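Local coordinates for protein methylmalonyl-CoA carboxyltransferase 12S subunit (Propionibacterium freudenreichii, PDB 1ON3) that transfers the carboxyl group of methylmalonyl-CoA to the biotin of the 1.3S subunit, leaving propanoyl-CoA, as the hexameric core of transcarboxylase, at residues E[190-200]-E[233-244]. Sequence-based numbering, arbitrary orientation.
Sequences DFIIMTKKAHM and NIHFVAEDDDAA
H235 and F191 meet at nearly a right angle: the edge of the phenyl ring points at the imidazole face, with the planes at 74° and the centroids 5.2 Å apart. F191 CA also lies over a face of the imidazole. With CG beside its backbone N (chi1 -51°), the H235 ring lies against 191-192, and its turn about CB-CG brings ND1 to I192 N in an almost straight 2.9 Å bond, although the donor stands 34° out of the ring plane. Histidine suits this place because NE2 bonds E352, so both buried ring nitrogens are satisfied. A leucine here would probably leave I192 N and E352 without this partner and deprive the F191 edge of its aromatic face. I192 O accepts from both H235 N and F236 N. Strand 236-238 runs parallel to 191-195 as the edge strand, within this chain, of the crotonase-like sheet of the N-terminal half, helix 224-231 packing on one side and helix 241-253 on the other. M194 N donates to F236 O, and A238 N to M194 O. Beta-branched I193 sets CG1 against F236 CD1 (3.9 Å) while CG2 meets A244 CB, whose small methyl lets the helix come close. On the face of M194 and V237, I234 fits CD1 against M194 CB (3.8 Å); its CG2 presses tightly on I192 CG2 at 3.5 Å. At the exposed end, extended K196 reaches E239, whose bent chain gives an NZ-OE2 salt bridge of 2.7 Å. T195 OG1, accepting from K197 N in an ST turn, shares a water with D241 OD2, whose other oxygen is held by Q44 N and R49.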
loop_
_atom_site.group_PDB
_atom_site.type_symbol
_atom_site.label_atom_id
_atom_site.label_comp_id
_atom_site.label_asym_id
_atom_site.label_seq_id
_atom_site.Cartn_x
_atom_site.Cartn_y
_atom_site.Cartn_z
ATOM N N ASP E 190 25.499 -2.193 14.211
ATOM C CA ASP E 190 25.444 -3.644 14.003
ATOM C C ASP E 190 26.683 -4.421 14.411
ATOM O O ASP E 190 26.569 -5.519 14.963
ATOM C CB ASP E 190 25.120 -3.943 12.551
ATOM C CG ASP E 190 23.812 -3.328 12.128
ATOM O OD1 ASP E 190 23.823 -2.532 11.173
ATOM O OD2 ASP E 190 22.781 -3.633 12.764
ATOM N N PHE E 191 27.858 -3.868 14.114
ATOM C CA PHE E 191 29.117 -4.516 14.445
ATOM C C PHE E 191 30.100 -3.587 15.112
ATOM O O PHE E 191 30.278 -2.452 14.672
ATOM C CB PHE E 191 29.795 -5.071 13.194
ATOM C CG PHE E 191 28.983 -6.104 12.485
ATOM C CD1 PHE E 191 28.137 -5.749 11.442
ATOM C CD2 PHE E 191 29.023 -7.422 12.899
ATOM C CE1 PHE E 191 27.328 -6.711 10.815
ATOM C CE2 PHE E 191 28.224 -8.382 12.288
ATOM C CZ PHE E 191 27.376 -8.024 11.244
ATOM N N ILE E 192 30.739 -4.073 16.173
ATOM C CA ILE E 192 31.760 -3.284 16.853
ATOM C C ILE E 192 33.138 -3.903 16.634
ATOM O O ILE E 192 33.341 -5.076 16.957
ATOM C CB ILE E 192 31.539 -3.213 18.379
ATOM C CG1 ILE E 192 30.217 -2.507 18.691
ATOM C CG2 ILE E 192 32.714 -2.462 19.024
ATOM C CD1 ILE E 192 29.857 -2.534 20.187
ATOM N N ILE E 193 34.062 -3.121 16.065
ATOM C CA ILE E 193 35.447 -3.547 15.851
ATOM C C ILE E 193 36.204 -2.720 16.875
ATOM O O ILE E 193 36.103 -1.499 16.866
ATOM C CB ILE E 193 35.986 -3.164 14.457
ATOM C CG1 ILE E 193 35.195 -3.895 13.371
ATOM C CG2 ILE E 193 37.454 -3.550 14.342
ATOM C CD1 ILE E 193 35.346 -3.241 12.001
ATOM N N MET E 194 36.952 -3.385 17.747
ATOM C CA MET E 194 37.685 -2.710 18.809
ATOM C C MET E 194 39.181 -3.006 18.727
ATOM O O MET E 194 39.572 -4.171 18.658
ATOM C CB MET E 194 37.122 -3.195 20.146
ATOM C CG MET E 194 37.335 -2.290 21.304
ATOM S SD MET E 194 36.370 -2.812 22.743
ATOM C CE MET E 194 37.332 -1.929 23.989
ATOM N N THR E 195 40.023 -1.968 18.743
ATOM C CA THR E 195 41.469 -2.186 18.676
ATOM C C THR E 195 42.014 -2.479 20.070
ATOM O O THR E 195 41.329 -2.254 21.075
ATOM C CB THR E 195 42.223 -0.960 18.147
ATOM O OG1 THR E 195 42.215 0.061 19.153
ATOM C CG2 THR E 195 41.579 -0.439 16.869
ATOM N N LYS E 196 43.252 -2.969 20.137
ATOM C CA LYS E 196 43.848 -3.284 21.433
ATOM C C LYS E 196 44.302 -2.038 22.198
ATOM O O LYS E 196 44.776 -2.127 23.329
ATOM C CB LYS E 196 44.994 -4.293 21.259
ATOM C CG LYS E 196 44.447 -5.678 20.958
ATOM C CD LYS E 196 45.503 -6.759 20.901
ATOM C CE LYS E 196 44.820 -8.126 20.778
ATOM N NZ LYS E 196 45.781 -9.256 20.720
ATOM N N LYS E 197 44.124 -0.871 21.592
ATOM C CA LYS E 197 44.485 0.371 22.262
ATOM C C LYS E 197 43.221 1.010 22.835
ATOM O O LYS E 197 43.286 1.967 23.598
ATOM C CB LYS E 197 45.150 1.336 21.276
ATOM C CG LYS E 197 46.539 0.910 20.821
ATOM C CD LYS E 197 47.513 0.861 21.996
ATOM C CE LYS E 197 48.940 0.637 21.509
ATOM N NZ LYS E 197 49.040 -0.588 20.656
ATOM N N ALA E 198 42.070 0.460 22.472
ATOM C CA ALA E 198 40.791 1.004 22.926
ATOM C C ALA E 198 40.285 0.455 24.249
ATOM O O ALA E 198 40.724 -0.591 24.715
ATOM C CB ALA E 198 39.720 0.788 21.844
ATOM N N HIS E 199 39.368 1.202 24.858
ATOM C CA HIS E 199 38.725 0.799 26.101
ATOM C C HIS E 199 37.290 1.304 26.056
ATOM O O HIS E 199 37.006 2.380 25.521
ATOM C CB HIS E 199 39.471 1.345 27.326
ATOM C CG HIS E 199 40.859 0.801 27.466
ATOM N ND1 HIS E 199 41.951 1.389 26.866
ATOM C CD2 HIS E 199 41.317 -0.331 28.054
ATOM C CE1 HIS E 199 43.023 0.641 27.072
ATOM N NE2 HIS E 199 42.664 -0.410 27.790
ATOM N N MET E 200 36.381 0.512 26.601
ATOM C CA MET E 200 34.970 0.856 26.597
ATOM C C MET E 200 34.337 0.357 27.894
ATOM O O MET E 200 34.641 -0.738 28.353
ATOM C CB MET E 200 34.312 0.182 25.382
ATOM C CG MET E 200 32.823 0.376 25.239
ATOM S SD MET E 200 32.289 -0.053 23.546
ATOM C CE MET E 200 32.321 -1.863 23.595
ATOM N N ASN E 233 30.104 -8.064 24.130
ATOM C CA ASN E 233 29.731 -6.773 23.527
ATOM C C ASN E 233 30.270 -6.458 22.132
ATOM O O ASN E 233 29.730 -5.574 21.465
ATOM C CB ASN E 233 30.206 -5.603 24.391
ATOM C CG ASN E 233 29.500 -5.500 25.732
ATOM O OD1 ASN E 233 30.128 -5.144 26.741
ATOM N ND2 ASN E 233 28.210 -5.771 25.756
ATOM N N ILE E 234 31.338 -7.124 21.700
ATOM C CA ILE E 234 31.926 -6.766 20.410
ATOM C C ILE E 234 32.074 -7.897 19.423
ATOM O O ILE E 234 32.000 -9.072 19.781
ATOM C CB ILE E 234 33.297 -6.076 20.585
ATOM C CG1 ILE E 234 34.314 -7.069 21.174
ATOM C CG2 ILE E 234 33.138 -4.852 21.501
ATOM C CD1 ILE E 234 35.743 -6.540 21.210
ATOM N N HIS E 235 32.340 -7.535 18.175
ATOM C CA HIS E 235 32.397 -8.535 17.121
ATOM C C HIS E 235 33.735 -8.885 16.530
ATOM O O HIS E 235 33.895 -9.986 15.997
ATOM C CB HIS E 235 31.427 -8.121 16.014
ATOM C CG HIS E 235 30.055 -7.810 16.523
ATOM N ND1 HIS E 235 29.757 -6.634 17.178
ATOM C CD2 HIS E 235 28.922 -8.553 16.549
ATOM C CE1 HIS E 235 28.500 -6.666 17.585
ATOM N NE2 HIS E 235 27.972 -7.823 17.218
ATOM N N PHE E 236 34.686 -7.958 16.614
ATOM C CA PHE E 236 36.019 -8.182 16.090
ATOM C C PHE E 236 37.063 -7.505 16.950
ATOM O O PHE E 236 36.851 -6.376 17.416
ATOM C CB PHE E 236 36.161 -7.622 14.656
ATOM C CG PHE E 236 35.154 -8.175 13.683
ATOM C CD1 PHE E 236 33.937 -7.545 13.494
ATOM C CD2 PHE E 236 35.409 -9.360 13.000
ATOM C CE1 PHE E 236 32.969 -8.089 12.635
ATOM C CE2 PHE E 236 34.456 -9.910 12.148
ATOM C CZ PHE E 236 33.237 -9.274 11.967
ATOM N N VAL E 237 38.176 -8.197 17.173
ATOM C CA VAL E 237 39.286 -7.609 17.906
ATOM C C VAL E 237 40.327 -7.330 16.847
ATOM O O VAL E 237 40.620 -8.196 16.029
ATOM C CB VAL E 237 39.893 -8.554 18.965
ATOM C CG1 VAL E 237 41.179 -7.954 19.522
ATOM C CG2 VAL E 237 38.917 -8.747 20.097
ATOM N N ALA E 238 40.864 -6.110 16.852
ATOM C CA ALA E 238 41.874 -5.697 15.893
ATOM C C ALA E 238 43.145 -5.283 16.639
ATOM O O ALA E 238 43.077 -4.631 17.679
ATOM C CB ALA E 238 41.353 -4.529 15.072
ATOM N N GLU E 239 44.302 -5.656 16.106
ATOM C CA GLU E 239 45.566 -5.302 16.752
ATOM C C GLU E 239 45.762 -3.797 16.857
ATOM O O GLU E 239 46.144 -3.282 17.911
ATOM C CB GLU E 239 46.747 -5.903 15.990
ATOM C CG GLU E 239 47.148 -7.285 16.459
ATOM C CD GLU E 239 47.614 -7.295 17.898
ATOM O OE1 GLU E 239 48.529 -6.516 18.240
ATOM O OE2 GLU E 239 47.063 -8.087 18.688
ATOM N N ASP E 240 45.519 -3.091 15.757
ATOM C CA ASP E 240 45.680 -1.646 15.747
ATOM C C ASP E 240 44.744 -1.042 14.714
ATOM O O ASP E 240 43.893 -1.736 14.168
ATOM C CB ASP E 240 47.127 -1.265 15.421
ATOM C CG ASP E 240 47.659 -1.980 14.190
ATOM O OD1 ASP E 240 46.869 -2.328 13.286
ATOM O OD2 ASP E 240 48.878 -2.188 14.119
ATOM N N ASP E 241 44.920 0.242 14.428
ATOM C CA ASP E 241 44.055 0.905 13.469
ATOM C C ASP E 241 44.146 0.386 12.044
ATOM O O ASP E 241 43.133 0.348 11.355
ATOM C CB ASP E 241 44.302 2.412 13.492
ATOM C CG ASP E 241 43.822 3.051 14.771
ATOM O OD1 ASP E 241 44.119 4.245 15.001
ATOM O OD2 ASP E 241 43.142 2.348 15.548
ATOM N N ASP E 242 45.339 0.009 11.579
ATOM C CA ASP E 242 45.452 -0.511 10.208
ATOM C C ASP E 242 44.641 -1.803 10.101
ATOM O O ASP E 242 43.976 -2.050 9.098
ATOM C CB ASP E 242 46.900 -0.818 9.841
ATOM C CG ASP E 242 47.718 0.427 9.554
ATOM O OD1 ASP E 242 48.896 0.449 9.971
ATOM O OD2 ASP E 242 47.207 1.366 8.900
ATOM N N ALA E 243 44.708 -2.621 11.145
ATOM C CA ALA E 243 43.981 -3.886 11.170
ATOM C C ALA E 243 42.473 -3.667 11.249
ATOM O O ALA E 243 41.697 -4.431 10.667
ATOM C CB ALA E 243 44.444 -4.724 12.355
ATOM N N ALA E 244 42.059 -2.636 11.983
ATOM C CA ALA E 244 40.643 -2.342 12.149
ATOM C C ALA E 244 40.062 -1.881 10.821
ATOM O O ALA E 244 38.925 -2.219 10.481
ATOM C CB ALA E 244 40.442 -1.260 13.224
HETATM O O HOH W 1 43.387 2.363 18.119
#